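Long-range contacts in alpha-toxin (Clostridium novyi, PDB 2VK9), which is a clostridial toxin of the TcdA/TcdB family, represented by its catalytic domain, which belongs to the GT-A clan of glycosyltransferases: residues T94-N99 / I390-S395; I274-G279 / T397-I402; R84-N89 / S366-L371; F384-I389 / S475-Y480; K121-D126 / D355-L360. All coordinates share one frame; numbering follows the deposited sequence.

Interaction 1 of 5, residues T94-N99 / I390-S395; sequences TIASKN and ISNNDS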
# COMPACT_ATOMS: atom_id res chain seq x y z
N THR A 94 -18.74 13.23 -12.69
CA THR A 94 -17.76 13.63 -11.68
C THR A 94 -16.47 12.89 -11.98
O THR A 94 -16.47 11.68 -12.19
CB THR A 94 -18.19 13.31 -10.21
OG1 THR A 94 -18.20 11.89 -9.98
CG2 THR A 94 -19.56 13.90 -9.88
N ILE A 95 -15.37 13.64 -12.02
CA ILE A 95 -14.07 13.08 -12.37
C ILE A 95 -12.99 13.38 -11.33
O ILE A 95 -13.12 14.30 -10.52
CB ILE A 95 -13.62 13.56 -13.77
CG1 ILE A 95 -13.44 15.08 -13.78
CG2 ILE A 95 -14.62 13.11 -14.83
CD1 ILE A 95 -12.64 15.58 -14.93
N ALA A 96 -11.93 12.57 -11.34
CA ALA A 96 -10.81 12.75 -10.44
C ALA A 96 -10.01 13.97 -10.84
O ALA A 96 -9.88 14.25 -12.03
CB ALA A 96 -9.93 11.54 -10.47
N SER A 97 -9.50 14.70 -9.86
CA SER A 97 -8.61 15.83 -10.13
C SER A 97 -7.49 15.40 -11.06
O SER A 97 -7.02 14.27 -10.99
CB SER A 97 -8.02 16.39 -8.84
OG SER A 97 -9.03 16.83 -7.95
N LYS A 98 -7.06 16.31 -11.94
CA LYS A 98 -6.00 15.98 -12.88
C LYS A 98 -4.62 16.26 -12.30
O LYS A 98 -3.86 17.10 -12.77
CB LYS A 98 -6.24 16.65 -14.23
CG LYS A 98 -7.37 15.94 -14.93
CD LYS A 98 -7.57 16.38 -16.32
CE LYS A 98 -8.72 15.64 -16.92
NZ LYS A 98 -8.72 15.83 -18.40
N ASN A 99 -4.35 15.51 -11.24
CA ASN A 99 -3.06 15.45 -10.62
C ASN A 99 -2.55 14.05 -10.73
O ASN A 99 -3.28 13.10 -10.48
CB ASN A 99 -3.20 15.83 -9.16
CG ASN A 99 -3.63 17.25 -8.97
OD1 ASN A 99 -3.13 18.16 -9.65
ND2 ASN A 99 -4.57 17.47 -8.06
N ILE A 390 -6.63 6.02 -7.16
CA ILE A 390 -7.32 7.20 -7.66
C ILE A 390 -8.35 7.62 -6.65
O ILE A 390 -9.18 6.82 -6.25
CB ILE A 390 -8.02 6.94 -9.00
CG1 ILE A 390 -7.02 6.49 -10.06
CG2 ILE A 390 -8.75 8.20 -9.46
CD1 ILE A 390 -7.66 5.85 -11.26
N SER A 391 -8.29 8.88 -6.22
CA SER A 391 -9.25 9.42 -5.27
C SER A 391 -9.22 10.93 -5.29
O SER A 391 -8.15 11.51 -5.39
CB SER A 391 -8.89 8.96 -3.86
OG SER A 391 -9.62 9.69 -2.87
N ASN A 392 -10.39 11.56 -5.18
CA ASN A 392 -10.47 12.98 -4.83
C ASN A 392 -10.28 13.17 -3.33
O ASN A 392 -10.49 12.22 -2.57
CB ASN A 392 -11.77 13.59 -5.33
CG ASN A 392 -11.74 13.85 -6.82
OD1 ASN A 392 -10.70 14.21 -7.35
ND2 ASN A 392 -12.85 13.63 -7.50
N ASN A 393 -9.85 14.35 -2.88
CA ASN A 393 -9.51 14.46 -1.45
C ASN A 393 -10.69 14.40 -0.49
O ASN A 393 -10.52 14.12 0.70
CB ASN A 393 -8.56 15.63 -1.13
CG ASN A 393 -9.11 16.97 -1.54
OD1 ASN A 393 -10.21 17.36 -1.18
ND2 ASN A 393 -8.30 17.72 -2.26
N ASP A 394 -11.89 14.64 -1.02
CA ASP A 394 -13.09 14.69 -0.20
C ASP A 394 -13.82 13.35 -0.22
O ASP A 394 -15.02 13.29 0.06
CB ASP A 394 -13.99 15.84 -0.65
CG ASP A 394 -14.59 15.64 -2.05
OD1 ASP A 394 -14.12 14.76 -2.81
OD2 ASP A 394 -15.55 16.38 -2.38
N SER A 395 -13.08 12.29 -0.54
CA SER A 395 -13.63 10.94 -0.63
C SER A 395 -13.86 10.27 0.72
O SER A 395 -13.04 10.36 1.64
CB SER A 395 -12.73 10.06 -1.49
OG SER A 395 -13.03 8.69 -1.29
O HOH W 1 -9.19 16.07 -5.17
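The flat amide of Asn392 turns its edge to the backbone around Ala96 and bonds through both of its ends. ND2 donates to Ile95 O at 3.1 Å, nearly straight at 171°. That oxygen lies in the amide plane, whereas the donor stands above the plane of the Ile95 carbonyl. At the other end, Ser97 N gives its hydrogen to Asn392 OD1 at 2.8 Å, in the plane and on a lone pair. A chi1 of -76° sets Asn392 CG beside its own backbone N and 3.9 Å from Ala96 CA. Beside the amide, Ala96 CB packs on Ile390 CG2 at 3.7 Å. A water joins Ser97 OG to Asn393 N, accepting from the latter. Asn392 thus serves both polar groups flanking Ala96, much as a neighbouring strand would. It also opens a type I turn, Asn392 to Ser395, closed by Ser395 N bonding to Asn392 O. The turn leads from strand 382-391 of the mixed central sheet to helix 396-422, where Ser395 is the N-cap.

Interaction 2 of 5, residues I274-G279 / T397-I402; sequences ILKKYG and TLNNLI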
# COMPACT_ATOMS: atom_id res chain seq x y z
N ILE A 274 -0.54 12.79 0.37
CA ILE A 274 -0.55 13.44 -0.94
C ILE A 274 -1.98 13.47 -1.48
O ILE A 274 -2.50 14.53 -1.85
CB ILE A 274 0.36 12.74 -1.99
CG1 ILE A 274 1.83 12.76 -1.57
CG2 ILE A 274 0.18 13.38 -3.37
CD1 ILE A 274 2.49 14.09 -1.66
N LEU A 275 -2.62 12.31 -1.51
CA LEU A 275 -4.00 12.23 -1.99
C LEU A 275 -4.97 13.09 -1.19
O LEU A 275 -5.87 13.68 -1.77
CB LEU A 275 -4.50 10.79 -2.04
CG LEU A 275 -3.78 9.88 -3.03
CD1 LEU A 275 -4.10 8.43 -2.72
CD2 LEU A 275 -4.17 10.23 -4.46
N LYS A 276 -4.78 13.20 0.13
CA LYS A 276 -5.67 14.06 0.89
C LYS A 276 -5.42 15.55 0.65
O LYS A 276 -6.29 16.38 0.88
CB LYS A 276 -5.65 13.76 2.39
CG LYS A 276 -7.01 14.08 3.01
CD LYS A 276 -6.88 14.48 4.44
CE LYS A 276 -8.26 14.54 5.12
NZ LYS A 276 -8.21 14.27 6.63
N LYS A 277 -4.23 15.89 0.17
CA LYS A 277 -3.93 17.26 -0.16
C LYS A 277 -4.38 17.59 -1.59
O LYS A 277 -5.17 18.49 -1.77
CB LYS A 277 -2.44 17.54 0.05
CG LYS A 277 -1.97 18.92 -0.37
CD LYS A 277 -1.84 19.86 0.79
CE LYS A 277 -1.38 21.23 0.28
NZ LYS A 277 -2.11 22.35 1.01
N TYR A 278 -3.92 16.84 -2.58
CA TYR A 278 -4.13 17.16 -3.99
C TYR A 278 -5.26 16.37 -4.62
O TYR A 278 -5.92 16.84 -5.54
CB TYR A 278 -2.85 16.89 -4.80
CG TYR A 278 -1.65 17.69 -4.35
CD1 TYR A 278 -0.78 17.18 -3.38
CD2 TYR A 278 -1.40 18.96 -4.87
CE1 TYR A 278 0.31 17.91 -2.95
CE2 TYR A 278 -0.30 19.70 -4.44
CZ TYR A 278 0.55 19.18 -3.47
OH TYR A 278 1.64 19.91 -3.04
N GLY A 279 -5.46 15.14 -4.13
CA GLY A 279 -6.33 14.19 -4.81
C GLY A 279 -5.76 13.82 -6.17
O GLY A 279 -4.66 14.25 -6.52
N THR A 397 -14.13 6.84 1.30
CA THR A 397 -13.19 5.72 1.47
C THR A 397 -11.78 6.21 1.85
O THR A 397 -11.08 5.54 2.60
CB THR A 397 -13.13 4.82 0.22
OG1 THR A 397 -14.43 4.30 -0.06
CG2 THR A 397 -12.20 3.65 0.45
N LEU A 398 -11.39 7.39 1.35
CA LEU A 398 -10.11 7.97 1.71
C LEU A 398 -10.07 8.34 3.18
O LEU A 398 -9.07 8.09 3.86
CB LEU A 398 -9.80 9.20 0.85
CG LEU A 398 -8.38 9.78 0.97
CD1 LEU A 398 -7.38 8.90 0.27
CD2 LEU A 398 -8.31 11.19 0.41
N ASN A 399 -11.15 8.93 3.69
CA ASN A 399 -11.23 9.21 5.12
C ASN A 399 -11.18 7.94 5.95
O ASN A 399 -10.58 7.93 7.02
CB ASN A 399 -12.45 10.06 5.48
CG ASN A 399 -12.26 11.54 5.12
OD1 ASN A 399 -13.18 12.18 4.59
ND2 ASN A 399 -11.07 12.08 5.40
N ASN A 400 -11.78 6.87 5.43
CA ASN A 400 -11.70 5.56 6.07
C ASN A 400 -10.30 4.99 6.03
O ASN A 400 -9.87 4.32 6.98
CB ASN A 400 -12.66 4.58 5.42
CG ASN A 400 -14.10 4.86 5.76
OD1 ASN A 400 -14.42 5.51 6.76
ND2 ASN A 400 -14.99 4.36 4.90
N LEU A 401 -9.59 5.23 4.93
CA LEU A 401 -8.19 4.85 4.79
C LEU A 401 -7.29 5.54 5.82
O LEU A 401 -6.47 4.88 6.45
CB LEU A 401 -7.69 5.15 3.38
CG LEU A 401 -6.32 4.62 2.97
CD1 LEU A 401 -6.28 3.10 3.03
CD2 LEU A 401 -5.99 5.12 1.57
N ILE A 402 -7.46 6.85 5.99
CA ILE A 402 -6.65 7.62 6.95
C ILE A 402 -6.98 7.17 8.36
O ILE A 402 -6.09 7.09 9.22
CB ILE A 402 -6.89 9.15 6.84
CG1 ILE A 402 -6.36 9.69 5.51
CG2 ILE A 402 -6.25 9.90 8.01
CD1 ILE A 402 -7.09 10.92 5.00
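Leu275 and Leu398 meet in the buried part of this helix-to-helix contact. Leu275 CB lies 4.1 Å from Leu398 CD1. The other methyl of the same leucine, CD2, sits against the backbone of the next residue, 3.9 Å from Lys276 CA. Leu398 CG is anti to its backbone N (chi1 -170°), and the fork beyond it divides its two methyls between Leu275 and Lys276.

A second group of contacts is made by the aliphatic stem of Lys276. The chain is extended beyond CG and crosses Ile402, which is buried too, at about a right angle. Ile402 CD1 touches several of its carbons, with CD at 3.6 Å. Farther out, Lys276 CE is 3.7 Å from Asn399 ND2, again with the side chains at about a right angle.

The short helical segments run closer to antiparallel than parallel, at 141° between their directions, and their axes approach to 11.0 Å. Both helices also rest on strand 382-391. Leu275 touches Ile389 there, and Leu398 touches Ser391. Leu401 and Ile402 reach back to Ile272, one turn earlier on helix 263-278.

The methylenes of the exposed Lys276 extend the apolar surface, with NZ still near Asn399 ND2 and Ile402 CD1. No hydrogen bond spans the two segments, so their cohesion rests on shape and apolar burial.

Interaction 3 of 5, residues R84-N89 / S366-L371; sequences RELIKN and SQLEIL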
# COMPACT_ATOMS: atom_id res chain seq x y z
N ARG A 84 -24.05 -0.32 -3.99
CA ARG A 84 -23.54 -0.57 -5.34
C ARG A 84 -24.18 0.30 -6.41
O ARG A 84 -23.48 0.80 -7.29
CB ARG A 84 -23.69 -2.05 -5.70
CG ARG A 84 -22.61 -2.91 -5.13
CD ARG A 84 -22.85 -4.39 -5.35
NE ARG A 84 -22.53 -4.82 -6.71
CZ ARG A 84 -22.73 -6.06 -7.16
NH1 ARG A 84 -23.24 -7.00 -6.35
NH2 ARG A 84 -22.43 -6.38 -8.42
N GLU A 85 -25.50 0.47 -6.34
CA GLU A 85 -26.21 1.32 -7.30
C GLU A 85 -25.90 2.79 -7.08
O GLU A 85 -25.77 3.55 -8.04
CB GLU A 85 -27.73 1.09 -7.22
CG GLU A 85 -28.23 -0.15 -7.97
CD GLU A 85 -27.86 -0.15 -9.47
OE1 GLU A 85 -28.12 0.86 -10.16
OE2 GLU A 85 -27.32 -1.19 -9.94
N LEU A 86 -25.76 3.18 -5.82
CA LEU A 86 -25.49 4.56 -5.48
C LEU A 86 -24.10 4.97 -5.97
O LEU A 86 -23.93 6.06 -6.49
CB LEU A 86 -25.60 4.79 -3.97
CG LEU A 86 -25.49 6.26 -3.53
CD1 LEU A 86 -26.63 7.11 -4.09
CD2 LEU A 86 -25.42 6.37 -2.00
N ILE A 87 -23.14 4.06 -5.81
CA ILE A 87 -21.78 4.29 -6.24
C ILE A 87 -21.75 4.46 -7.76
O ILE A 87 -21.17 5.42 -8.25
CB ILE A 87 -20.85 3.14 -5.81
CG1 ILE A 87 -20.57 3.24 -4.31
CG2 ILE A 87 -19.55 3.15 -6.57
CD1 ILE A 87 -19.97 1.97 -3.73
N LYS A 88 -22.40 3.55 -8.47
CA LYS A 88 -22.38 3.55 -9.93
C LYS A 88 -22.97 4.80 -10.58
O LYS A 88 -22.47 5.24 -11.62
CB LYS A 88 -23.06 2.30 -10.50
CG LYS A 88 -22.14 1.11 -10.50
CD LYS A 88 -22.83 -0.16 -10.99
CE LYS A 88 -21.96 -1.39 -10.69
NZ LYS A 88 -22.67 -2.68 -10.97
N ASN A 89 -24.01 5.37 -9.99
CA ASN A 89 -24.62 6.54 -10.62
C ASN A 89 -24.24 7.86 -9.95
O ASN A 89 -24.71 8.92 -10.34
CB ASN A 89 -26.14 6.36 -10.80
CG ASN A 89 -26.94 6.81 -9.60
OD1 ASN A 89 -26.88 6.20 -8.53
ND2 ASN A 89 -27.70 7.88 -9.77
N SER A 366 -16.77 8.04 -8.03
CA SER A 366 -17.75 8.38 -7.02
C SER A 366 -17.05 8.97 -5.80
O SER A 366 -15.97 8.51 -5.43
CB SER A 366 -18.56 7.14 -6.63
OG SER A 366 -19.55 7.47 -5.67
N GLN A 367 -17.66 9.97 -5.17
CA GLN A 367 -17.11 10.56 -3.95
C GLN A 367 -17.08 9.59 -2.76
O GLN A 367 -16.53 9.91 -1.70
CB GLN A 367 -17.85 11.84 -3.57
CG GLN A 367 -19.27 11.60 -3.08
CD GLN A 367 -19.87 12.83 -2.41
OE1 GLN A 367 -19.19 13.58 -1.68
NE2 GLN A 367 -21.17 13.04 -2.65
N LEU A 368 -17.68 8.41 -2.94
CA LEU A 368 -17.73 7.39 -1.90
C LEU A 368 -16.55 6.42 -1.99
O LEU A 368 -16.17 5.82 -0.98
CB LEU A 368 -19.04 6.61 -2.00
CG LEU A 368 -20.39 7.31 -1.75
CD1 LEU A 368 -21.53 6.40 -2.17
CD2 LEU A 368 -20.54 7.74 -0.29
N GLU A 369 -15.98 6.27 -3.19
CA GLU A 369 -14.98 5.24 -3.47
C GLU A 369 -13.55 5.79 -3.63
O GLU A 369 -13.34 7.00 -3.72
CB GLU A 369 -15.39 4.43 -4.73
CG GLU A 369 -15.33 5.23 -6.07
CD GLU A 369 -15.94 4.51 -7.31
OE1 GLU A 369 -16.16 3.26 -7.28
OE2 GLU A 369 -16.18 5.20 -8.34
N ILE A 370 -12.58 4.89 -3.61
CA ILE A 370 -11.26 5.15 -4.18
C ILE A 370 -11.12 4.05 -5.21
O ILE A 370 -11.81 3.03 -5.12
CB ILE A 370 -10.09 5.07 -3.15
CG1 ILE A 370 -10.01 3.69 -2.51
CG2 ILE A 370 -10.22 6.17 -2.08
CD1 ILE A 370 -8.90 3.56 -1.50
N LEU A 371 -10.26 4.24 -6.20
CA LEU A 371 -10.00 3.16 -7.14
C LEU A 371 -8.59 2.65 -6.94
O LEU A 371 -7.66 3.42 -6.68
CB LEU A 371 -10.26 3.60 -8.57
CG LEU A 371 -11.71 4.04 -8.81
CD1 LEU A 371 -11.90 4.57 -10.22
CD2 LEU A 371 -12.73 2.93 -8.50
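Ile87 of helix 69-90 packs against a type I turn that runs from Ser366 to Glu369. Leu368 CD1 is the main apolar point of the turn. It lies 3.9 Å from Ile87 CG1 and is at the same time 3.9 Å from Leu86 CD2. The leucine side chains cross at about a right angle.

The other branch of the isoleucine, Ile87 CG2, faces the acid end of the turn and comes within 3.5 Å of Glu369 OE1. Ser366 CB lies 3.5 Å from Ile87 O.

Bonds inside the turn and just beyond it hold these groups. Glu369 N bonds to Ser366 O, as expected for the turn type. Ser366 OG bonds to Ser90 OG, and Ser90 OG also meets the carbonyls of Leu86 and Ile87, so the end of the helix is tied to the turn. Leu368 touches Tyr46 of helix 42-62 and Leu86 touches Ile45, which places the contact between the N-terminal helices and the loop leading into strand 371-376. Arg91 forms a salt bridge with Glu369.

The carboxylate is also fixed from within the turn. Ser366 N donates to Glu369 OE2 at 2.9 Å and 175°, meeting that oxygen on its anti side.

Interaction 4 of 5, residues F384-I389 / S475-Y480; sequences FSNAFI and SGPNIY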
# COMPACT_ATOMS: atom_id res chain seq x y z
N PHE A 384 -5.92 -6.34 -4.05
CA PHE A 384 -5.61 -4.90 -3.97
C PHE A 384 -4.12 -4.66 -3.83
O PHE A 384 -3.44 -5.35 -3.06
CB PHE A 384 -6.31 -4.24 -2.79
CG PHE A 384 -7.77 -3.93 -3.01
CD1 PHE A 384 -8.22 -3.43 -4.22
CD2 PHE A 384 -8.68 -4.09 -1.97
CE1 PHE A 384 -9.58 -3.13 -4.40
CE2 PHE A 384 -10.03 -3.80 -2.15
CZ PHE A 384 -10.49 -3.32 -3.36
N SER A 385 -3.62 -3.69 -4.59
CA SER A 385 -2.28 -3.17 -4.44
C SER A 385 -2.40 -1.67 -4.23
O SER A 385 -3.29 -1.04 -4.80
CB SER A 385 -1.47 -3.44 -5.70
OG SER A 385 -0.15 -2.96 -5.56
N ASN A 386 -1.52 -1.10 -3.41
CA ASN A 386 -1.52 0.34 -3.21
C ASN A 386 -0.53 1.07 -4.14
O ASN A 386 -0.10 2.19 -3.85
CB ASN A 386 -1.30 0.70 -1.74
CG ASN A 386 0.10 0.36 -1.25
OD1 ASN A 386 0.73 -0.56 -1.75
ND2 ASN A 386 0.57 1.12 -0.25
N ALA A 387 -0.21 0.43 -5.26
CA ALA A 387 0.71 0.97 -6.25
C ALA A 387 0.06 1.97 -7.20
O ALA A 387 0.75 2.75 -7.85
CB ALA A 387 1.35 -0.15 -7.03
N PHE A 388 -1.27 1.91 -7.30
CA PHE A 388 -2.04 2.80 -8.16
C PHE A 388 -3.36 3.11 -7.46
O PHE A 388 -4.18 2.21 -7.25
CB PHE A 388 -2.29 2.14 -9.51
CG PHE A 388 -2.84 3.05 -10.56
CD1 PHE A 388 -1.99 3.82 -11.35
CD2 PHE A 388 -4.20 3.10 -10.81
CE1 PHE A 388 -2.50 4.65 -12.35
CE2 PHE A 388 -4.71 3.93 -11.81
CZ PHE A 388 -3.85 4.70 -12.57
N ILE A 389 -3.55 4.37 -7.09
CA ILE A 389 -4.70 4.82 -6.32
C ILE A 389 -5.31 6.04 -6.97
O ILE A 389 -4.61 7.00 -7.29
CB ILE A 389 -4.29 5.23 -4.89
CG1 ILE A 389 -3.40 4.18 -4.23
CG2 ILE A 389 -5.52 5.52 -4.04
CD1 ILE A 389 -2.70 4.71 -2.98
N SER A 475 0.49 -0.24 6.88
CA SER A 475 0.43 0.85 5.90
C SER A 475 0.13 0.39 4.47
O SER A 475 -0.25 1.19 3.61
CB SER A 475 1.71 1.69 5.93
OG SER A 475 2.84 0.91 5.56
N GLY A 476 0.28 -0.91 4.24
CA GLY A 476 0.16 -1.47 2.90
C GLY A 476 -1.23 -1.98 2.57
O GLY A 476 -2.20 -1.63 3.24
N PRO A 477 -1.32 -2.83 1.53
CA PRO A 477 -2.56 -3.30 0.91
C PRO A 477 -3.68 -3.74 1.87
O PRO A 477 -4.84 -3.50 1.57
CB PRO A 477 -2.09 -4.49 0.06
CG PRO A 477 -0.71 -4.12 -0.32
CD PRO A 477 -0.13 -3.39 0.86
N ASN A 478 -3.34 -4.35 3.00
CA ASN A 478 -4.38 -4.85 3.91
C ASN A 478 -5.24 -3.74 4.49
O ASN A 478 -6.42 -3.93 4.73
CB ASN A 478 -3.78 -5.70 5.04
CG ASN A 478 -3.32 -7.10 4.56
OD1 ASN A 478 -3.47 -7.47 3.39
ND2 ASN A 478 -2.74 -7.87 5.49
N ILE A 479 -4.65 -2.57 4.71
CA ILE A 479 -5.39 -1.44 5.26
C ILE A 479 -6.33 -0.82 4.20
O ILE A 479 -7.28 -0.12 4.52
CB ILE A 479 -4.44 -0.36 5.87
CG1 ILE A 479 -3.92 0.60 4.79
CG2 ILE A 479 -3.29 -1.04 6.59
CD1 ILE A 479 -3.30 1.88 5.33
N TYR A 480 -6.03 -1.10 2.93
CA TYR A 480 -6.84 -0.61 1.82
C TYR A 480 -8.08 -1.45 1.65
O TYR A 480 -9.18 -0.92 1.45
CB TYR A 480 -6.04 -0.56 0.51
CG TYR A 480 -5.03 0.56 0.47
CD1 TYR A 480 -3.90 0.53 1.28
CD2 TYR A 480 -5.21 1.66 -0.37
CE1 TYR A 480 -2.98 1.54 1.26
CE2 TYR A 480 -4.27 2.69 -0.39
CZ TYR A 480 -3.17 2.62 0.43
OH TYR A 480 -2.23 3.61 0.45
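Asn386 CB sits over one face of the Tyr480 ring in a CH-pi contact, 3.7 Å from the centroid and 21° off the ring normal. It is displaced toward the hydroxyl end of the ring, where CZ is 3.4 Å from it. A chi1 of 68° sets Asn386 CG between its backbone N and carbonyl carbon. The amide beyond it is turned 68° from the ring plane, with OD1 toward Pro477 CD at 3.9 Å. ND2 makes a weak hydrogen bond to Asp268.

The site is a corner of the chain. Strand 382-391 is broken at residues 386 to 388, and the first turn of helix 477-488 packs against the break. Pro477 CB is 3.5 Å from Phe384 O.

Past the corner, Ile389 crosses the tyrosine at about a right angle. Its CD1 comes obliquely to the ring, 3.6 Å from Tyr480 CE2. The carbonyl oxygens of Ser475 and Gly476 lie at the ring edge, in plane. Leu372, Ile272 and Leu401 also touch Tyr480, from strand 371-376 and two neighbouring helices. Arg271 bonds to Asn386 O.

Interaction 5 of 5, residues K121-D126 / D355-L360; sequences KMFNKD and DLILPL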
# COMPACT_ATOMS: atom_id res chain seq x y z
N LYS A 121 4.76 11.48 -18.46
CA LYS A 121 4.76 12.86 -18.91
C LYS A 121 4.38 13.01 -20.38
O LYS A 121 3.65 13.94 -20.75
CB LYS A 121 6.13 13.48 -18.69
CG LYS A 121 6.30 14.16 -17.34
CD LYS A 121 7.67 14.80 -17.23
CE LYS A 121 7.75 15.64 -15.99
NZ LYS A 121 9.14 16.10 -15.74
N MET A 122 4.86 12.09 -21.21
CA MET A 122 4.60 12.14 -22.64
C MET A 122 3.13 11.94 -23.01
O MET A 122 2.66 12.52 -23.98
CB MET A 122 5.44 11.10 -23.37
CG MET A 122 6.86 11.55 -23.70
SD MET A 122 7.84 10.13 -24.28
CE MET A 122 7.01 9.77 -25.83
N PHE A 123 2.42 11.13 -22.23
CA PHE A 123 1.07 10.71 -22.60
C PHE A 123 -0.07 11.36 -21.82
O PHE A 123 -1.25 11.05 -22.06
CB PHE A 123 0.95 9.18 -22.54
CG PHE A 123 1.70 8.48 -23.62
CD1 PHE A 123 2.99 8.02 -23.40
CD2 PHE A 123 1.13 8.29 -24.87
CE1 PHE A 123 3.70 7.38 -24.41
CE2 PHE A 123 1.82 7.66 -25.88
CZ PHE A 123 3.11 7.20 -25.65
N ASN A 124 0.28 12.24 -20.89
CA ASN A 124 -0.71 12.87 -20.02
C ASN A 124 -0.42 14.35 -19.81
O ASN A 124 -0.21 14.79 -18.69
CB ASN A 124 -0.78 12.14 -18.67
CG ASN A 124 -1.21 10.70 -18.82
OD1 ASN A 124 -2.38 10.40 -19.01
ND2 ASN A 124 -0.25 9.79 -18.72
N LYS A 125 -0.40 15.10 -20.90
CA LYS A 125 -0.06 16.52 -20.86
C LYS A 125 -1.17 17.37 -20.26
O LYS A 125 -0.96 18.55 -19.97
CB LYS A 125 0.31 17.03 -22.24
CG LYS A 125 1.63 16.52 -22.75
CD LYS A 125 1.85 16.98 -24.17
CE LYS A 125 2.84 16.07 -24.89
NZ LYS A 125 2.77 16.31 -26.37
N ASP A 126 -2.35 16.78 -20.10
CA ASP A 126 -3.48 17.43 -19.45
C ASP A 126 -3.49 17.24 -17.93
O ASP A 126 -4.46 17.61 -17.26
CB ASP A 126 -4.79 16.93 -20.06
CG ASP A 126 -4.94 15.41 -19.99
OD1 ASP A 126 -3.92 14.69 -19.90
OD2 ASP A 126 -6.10 14.92 -20.03
N ASP A 355 -2.64 4.85 -30.46
CA ASP A 355 -3.52 3.72 -30.56
C ASP A 355 -2.97 2.61 -29.65
O ASP A 355 -3.71 1.74 -29.18
CB ASP A 355 -3.57 3.29 -32.02
CG ASP A 355 -4.71 2.33 -32.32
OD1 ASP A 355 -5.38 1.86 -31.36
OD2 ASP A 355 -4.94 2.05 -33.52
N LEU A 356 -1.66 2.67 -29.38
CA LEU A 356 -0.97 1.63 -28.61
C LEU A 356 -0.90 1.92 -27.12
O LEU A 356 -1.14 1.04 -26.30
CB LEU A 356 0.45 1.45 -29.16
CG LEU A 356 0.58 0.80 -30.53
CD1 LEU A 356 1.87 1.24 -31.19
CD2 LEU A 356 0.51 -0.70 -30.40
N ILE A 357 -0.55 3.16 -26.79
CA ILE A 357 -0.45 3.60 -25.40
C ILE A 357 -1.67 4.46 -25.07
O ILE A 357 -1.99 5.39 -25.81
CB ILE A 357 0.84 4.42 -25.13
CG1 ILE A 357 2.10 3.69 -25.62
CG2 ILE A 357 0.96 4.79 -23.65
CD1 ILE A 357 2.34 2.33 -24.98
N LEU A 358 -2.32 4.15 -23.96
CA LEU A 358 -3.54 4.84 -23.56
C LEU A 358 -3.25 6.03 -22.61
O LEU A 358 -2.41 5.91 -21.70
CB LEU A 358 -4.52 3.85 -22.93
CG LEU A 358 -5.42 3.05 -23.89
CD1 LEU A 358 -4.66 2.23 -24.92
CD2 LEU A 358 -6.37 2.13 -23.14
N PRO A 359 -3.90 7.19 -22.84
CA PRO A 359 -3.82 8.30 -21.89
C PRO A 359 -4.77 8.07 -20.73
O PRO A 359 -5.73 7.33 -20.87
CB PRO A 359 -4.30 9.49 -22.72
CG PRO A 359 -5.23 8.90 -23.70
CD PRO A 359 -4.71 7.53 -24.02
N LEU A 360 -4.51 8.71 -19.59
CA LEU A 360 -5.40 8.56 -18.43
C LEU A 360 -6.79 9.12 -18.70
O LEU A 360 -7.79 8.52 -18.30
CB LEU A 360 -4.80 9.23 -17.19
CG LEU A 360 -3.71 8.49 -16.44
CD1 LEU A 360 -3.03 9.42 -15.46
CD2 LEU A 360 -4.29 7.30 -15.73
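Asn124 OD1 accepts a hydrogen bond from Leu360 N at 2.8 Å. The bond is nearly straight at 166°, and the donor lies in the plane of the amide carbonyl. Leu360 CB lies beside the same oxygen. With chi1 at -62°, Asn124 CG stands anti to its own carbonyl carbon and 3.9 Å from Leu360 N, which leaves OD1 within bonding distance. The other end of the amide, ND2, bonds to Trp120 O in helix 111-123. A single buried amide therefore links the end of that helix to residues 355-360.

The apolar half of the contact is a CH-pi pair. Ile357 CG2 stands over the centre of the Phe123 ring, 3.5 Å from its centroid and only 3° off the normal. Ile357 CB lies over the same face, nearer the rim, at 3.5 Å from Phe123 CE2. Pro359 adds its CB at 3.5 Å from Phe123 O. Ile357 also touches Phe315 and Ile318 of helix 307-321.

The contact joins the end of helix 111-123 to the chain leaving the short helix 353-356. Close by, Asp126 forms a salt bridge with Lys98, which pairs with Asp362 as well.

The hydrogen bond satisfies Leu360 N and holds the backbone there against the asparagine. The buried amide is thus satisfied at both ends, by Leu360 N and Trp120 O, while the ring and the isoleucine add apolar contact.

From the N terminus, helix 69-90 opens interaction 3, and the 94-99 loop opens interaction 1. Residues 121-126 then open interaction 5, and 274-279 open interaction 2. Interaction 5 closes first, at 355-360, within the spans of both 3 and 1. Interaction 3 closes next, at 366-371. Interaction 4 opens afterwards, at 384-389. Interactions 1 and 2 close at 390-395 and 397-402, and 4 closes last, at 475-480. Interactions 1 and 3 cross, 1 and 4 cross, and interaction 2 crosses all the others. Interactions 1 to 4 tie helices 69-90, 263-278, 396-422 and 477-488 to strand 382-391 and its neighbouring loops. Interaction 5 stands apart, touching interaction 1 through Lys98 and Asp126 and interaction 4 through Phe388 and Leu360.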